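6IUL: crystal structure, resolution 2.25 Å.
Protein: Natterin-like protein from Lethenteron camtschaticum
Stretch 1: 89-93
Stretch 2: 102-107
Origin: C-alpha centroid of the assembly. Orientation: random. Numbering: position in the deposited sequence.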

ATOM      1  N   LEU A  89     -23.238  -1.792  41.339  1.00 31.59           N
ATOM      2  CA  LEU A  89     -22.913  -2.588  40.167  1.00 26.57           C
ATOM      3  C   LEU A  89     -22.492  -3.960  40.672  1.00 25.45           C
ATOM      4  O   LEU A  89     -21.724  -4.055  41.623  1.00 24.19           O
ATOM      5  N   GLY A  90     -22.966  -5.007  40.017  1.00 24.57           N
ATOM      6  CA  GLY A  90     -22.724  -6.373  40.495  1.00 27.79           C
ATOM      7  C   GLY A  90     -21.760  -7.164  39.618  1.00 29.10           C
ATOM      8  O   GLY A  90     -21.076  -8.067  40.079  1.00 31.08           O
ATOM      9  N   ALA A  91     -21.760  -6.869  38.323  1.00 29.82           N
ATOM     10  CA  ALA A  91     -20.941  -7.602  37.396  1.00 28.55           C
ATOM     11  C   ALA A  91     -20.810  -6.891  36.062  1.00 27.49           C
ATOM     12  O   ALA A  91     -21.687  -6.151  35.659  1.00 24.13           O
ATOM     13  N   ILE A  92     -19.709  -7.187  35.374  1.00 28.25           N
ATOM     14  CA  ILE A  92     -19.442  -6.742  34.024  1.00 26.05           C
ATOM     15  C   ILE A  92     -19.010  -7.961  33.195  1.00 27.09           C
ATOM     16  O   ILE A  92     -18.144  -8.728  33.591  1.00 25.70           O
ATOM     17  N   LYS A  93     -19.623  -8.134  32.036  1.00 26.47           N
ATOM     18  CA  LYS A  93     -19.164  -9.091  31.080  1.00 28.54           C
ATOM     19  C   LYS A  93     -19.106  -8.489  29.671  1.00 25.27           C
ATOM     20  O   LYS A  93     -20.065  -7.890  29.218  1.00 25.51           O
ATOM     21  N   PHE A 102     -14.296 -11.328  28.838  1.00 29.23           N
ATOM     22  CA  PHE A 102     -13.893 -10.817  30.133  1.00 27.71           C
ATOM     23  C   PHE A 102     -15.113 -10.773  31.040  1.00 27.38           C
ATOM     24  O   PHE A 102     -16.171 -10.245  30.621  1.00 25.95           O
ATOM     25  N   PHE A 103     -14.978 -11.317  32.253  1.00 25.19           N
ATOM     26  CA  PHE A 103     -16.128 -11.470  33.141  1.00 27.80           C
ATOM     27  C   PHE A 103     -15.692 -11.259  34.573  1.00 29.27           C
ATOM     28  O   PHE A 103     -14.879 -12.012  35.077  1.00 28.80           O
ATOM     29  N   ALA A 104     -16.189 -10.203  35.201  1.00 27.89           N
ATOM     30  CA  ALA A 104     -15.855  -9.931  36.574  1.00 29.74           C
ATOM     31  C   ALA A 104     -17.150  -9.693  37.371  1.00 28.90           C
ATOM     32  O   ALA A 104     -17.962  -8.844  36.996  1.00 25.97           O
ATOM     33  N   LYS A 105     -17.326 -10.446  38.451  1.00 29.51           N
ATOM     34  CA  LYS A 105     -18.551 -10.409  39.243  1.00 32.22           C
ATOM     35  C   LYS A 105     -18.305 -10.530  40.763  1.00 30.39           C
ATOM     36  O   LYS A 105     -17.309 -11.117  41.202  1.00 31.88           O
ATOM     37  N   MET A 106     -19.191  -9.905  41.543  1.00 29.34           N
ATOM     38  CA  MET A 106     -19.480 -10.298  42.929  1.00 33.26           C
ATOM     39  C   MET A 106     -19.392 -11.761  43.357  1.00 30.77           C
ATOM     40  O   MET A 106     -20.158 -12.576  42.912  1.00 30.40           O
ATOM     41  N   THR A 107     -18.520 -12.052  44.298  1.00 33.40           N
ATOM     42  CA  THR A 107     -18.154 -13.417  44.671  1.00 34.37           C
ATOM     43  C   THR A 107     -19.233 -14.122  45.479  1.00 36.90           C
ATOM     44  O   THR A 107     -19.331 -15.316  45.412  1.00 36.68           O
TER

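What holds the two strands together? They run antiparallel, and the polar pairing is entirely between backbone atoms. Ile92 and Ala104 form a reciprocal pair: Ile92 N donates to Ala104 O at 2.9 Å, and Ala104 N returns the bond to Ile92 O, also at 2.9 Å, both nearly straight. Two residues along, Met106 N donates to Gly90 O at 3.0 Å, so the pairing reaches just past the strand that ends at Lys105.

Do these acceptors have other partners? Each carbonyl also receives a CA-H contact, as is common where antiparallel strands lie close. Ala91 CA sits 3.3 Å from Ala104 O, Phe103 CA 3.4 Å from Ile92 O, and Lys105 CA 3.5 Å from Gly90 O. Phe102 O is approached in the same way by Lys93 CA at 3.2 Å. Ile92 O and Ala104 O, 3.4 Å apart, are both acceptors and do not bond to each other.

Which side chains share the face of Ala91? Lys93, Phe103 and Lys105 do. Phe103 (chi1 t) lays its ring beside the neighbouring strand, and the all-t chain of Lys93 passes over one ring face, with Lys93 CB 3.6 Å from Phe103 CD1. Lys93 NZ lies 5.5 Å from the centroid of the Phe103 ring, at most a weak cation-pi attraction. Ala91 CB meets Lys105 CB at 3.7 Å and Phe103 CE1 at 4.3 Å. Lys105 (chi1 p) then leads its end away, and its amine finds no acceptor on the opposing strand.

What lies on the other face? Ile92 (m, t) and Ala104 point there, both buried, their contact with the opposing strand made chiefly through the backbone. Near the end of the pairing, Met106 (m, t, m) points sideways yet comes close to Gly90, which has no side chain to occupy that space.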

ATOM      1  CB  LEU A  89     -21.779  -1.929  39.351  1.00 25.80           C
ATOM      2  CG  LEU A  89     -21.302  -2.699  38.130  1.00 26.73           C
ATOM      3  CD1 LEU A  89     -22.414  -2.808  37.062  1.00 25.94           C
ATOM      4  CD2 LEU A  89     -20.076  -2.029  37.522  1.00 27.04           C
ATOM      5  CB  ALA A  91     -21.547  -8.989  37.177  1.00 32.23           C
ATOM      6  CB  ILE A  92     -18.255  -5.771  34.013  1.00 26.53           C
ATOM      7  CG1 ILE A  92     -18.569  -4.537  34.847  1.00 27.54           C
ATOM      8  CG2 ILE A  92     -17.878  -5.379  32.581  1.00 27.23           C
ATOM      9  CD1 ILE A  92     -17.339  -3.740  35.237  1.00 28.22           C
ATOM     10  CB  LYS A  93     -20.114 -10.278  31.069  1.00 32.09           C
ATOM     11  CG  LYS A  93     -19.717 -11.345  30.063  1.00 35.52           C
ATOM     12  CD  LYS A  93     -20.584 -12.579  30.217  1.00 46.20           C
ATOM     13  CE  LYS A  93     -20.204 -13.625  29.185  1.00 53.27           C
ATOM     14  NZ  LYS A  93     -21.120 -14.797  29.311  1.00 68.55           N
ATOM     15  CB  PHE A 102     -13.291  -9.404  30.021  1.00 27.58           C
ATOM     16  CG  PHE A 102     -12.907  -8.820  31.361  1.00 29.19           C
ATOM     17  CD1 PHE A 102     -11.756  -9.285  32.058  1.00 29.50           C
ATOM     18  CD2 PHE A 102     -13.709  -7.881  31.965  1.00 27.86           C
ATOM     19  CE1 PHE A 102     -11.409  -8.748  33.279  1.00 28.23           C
ATOM     20  CE2 PHE A 102     -13.389  -7.362  33.222  1.00 28.52           C
ATOM     21  CZ  PHE A 102     -12.248  -7.771  33.868  1.00 29.27           C
ATOM     22  CB  PHE A 103     -16.716 -12.884  33.008  1.00 30.90           C
ATOM     23  CG  PHE A 103     -18.074 -13.070  33.691  1.00 36.05           C
ATOM     24  CD1 PHE A 103     -18.907 -11.988  33.979  1.00 34.41           C
ATOM     25  CD2 PHE A 103     -18.540 -14.337  33.986  1.00 42.24           C
ATOM     26  CE1 PHE A 103     -20.120 -12.168  34.579  1.00 37.23           C
ATOM     27  CE2 PHE A 103     -19.793 -14.539  34.570  1.00 44.22           C
ATOM     28  CZ  PHE A 103     -20.585 -13.456  34.862  1.00 44.86           C
ATOM     29  CB  ALA A 104     -14.934  -8.725  36.637  1.00 28.66           C
ATOM     30  CB  LYS A 105     -19.478 -11.549  38.793  1.00 35.73           C
ATOM     31  CG  LYS A 105     -18.891 -12.920  39.024  1.00 36.41           C
ATOM     32  CD  LYS A 105     -19.860 -14.059  38.795  1.00 47.59           C
ATOM     33  CE  LYS A 105     -19.056 -15.372  38.734  1.00 50.53           C
ATOM     34  NZ  LYS A 105     -19.852 -16.532  39.193  1.00 59.26           N
ATOM     35  CB  MET A 106     -20.976 -10.219  43.198  1.00 39.59           C
ATOM     36  CG  MET A 106     -21.528  -8.866  43.333  1.00 43.19           C
ATOM     37  SD  MET A 106     -23.285  -9.022  43.709  1.00 44.05           S
ATOM     38  CE  MET A 106     -23.993 -10.211  42.615  1.00 47.08           C
ATOM     39  CB  THR A 107     -16.855 -13.430  45.534  1.00 34.38           C
ATOM     40  OG1 THR A 107     -17.051 -12.647  46.721  1.00 32.78           O
ATOM     41  CG2 THR A 107     -15.663 -12.863  44.703  1.00 36.29           C
TER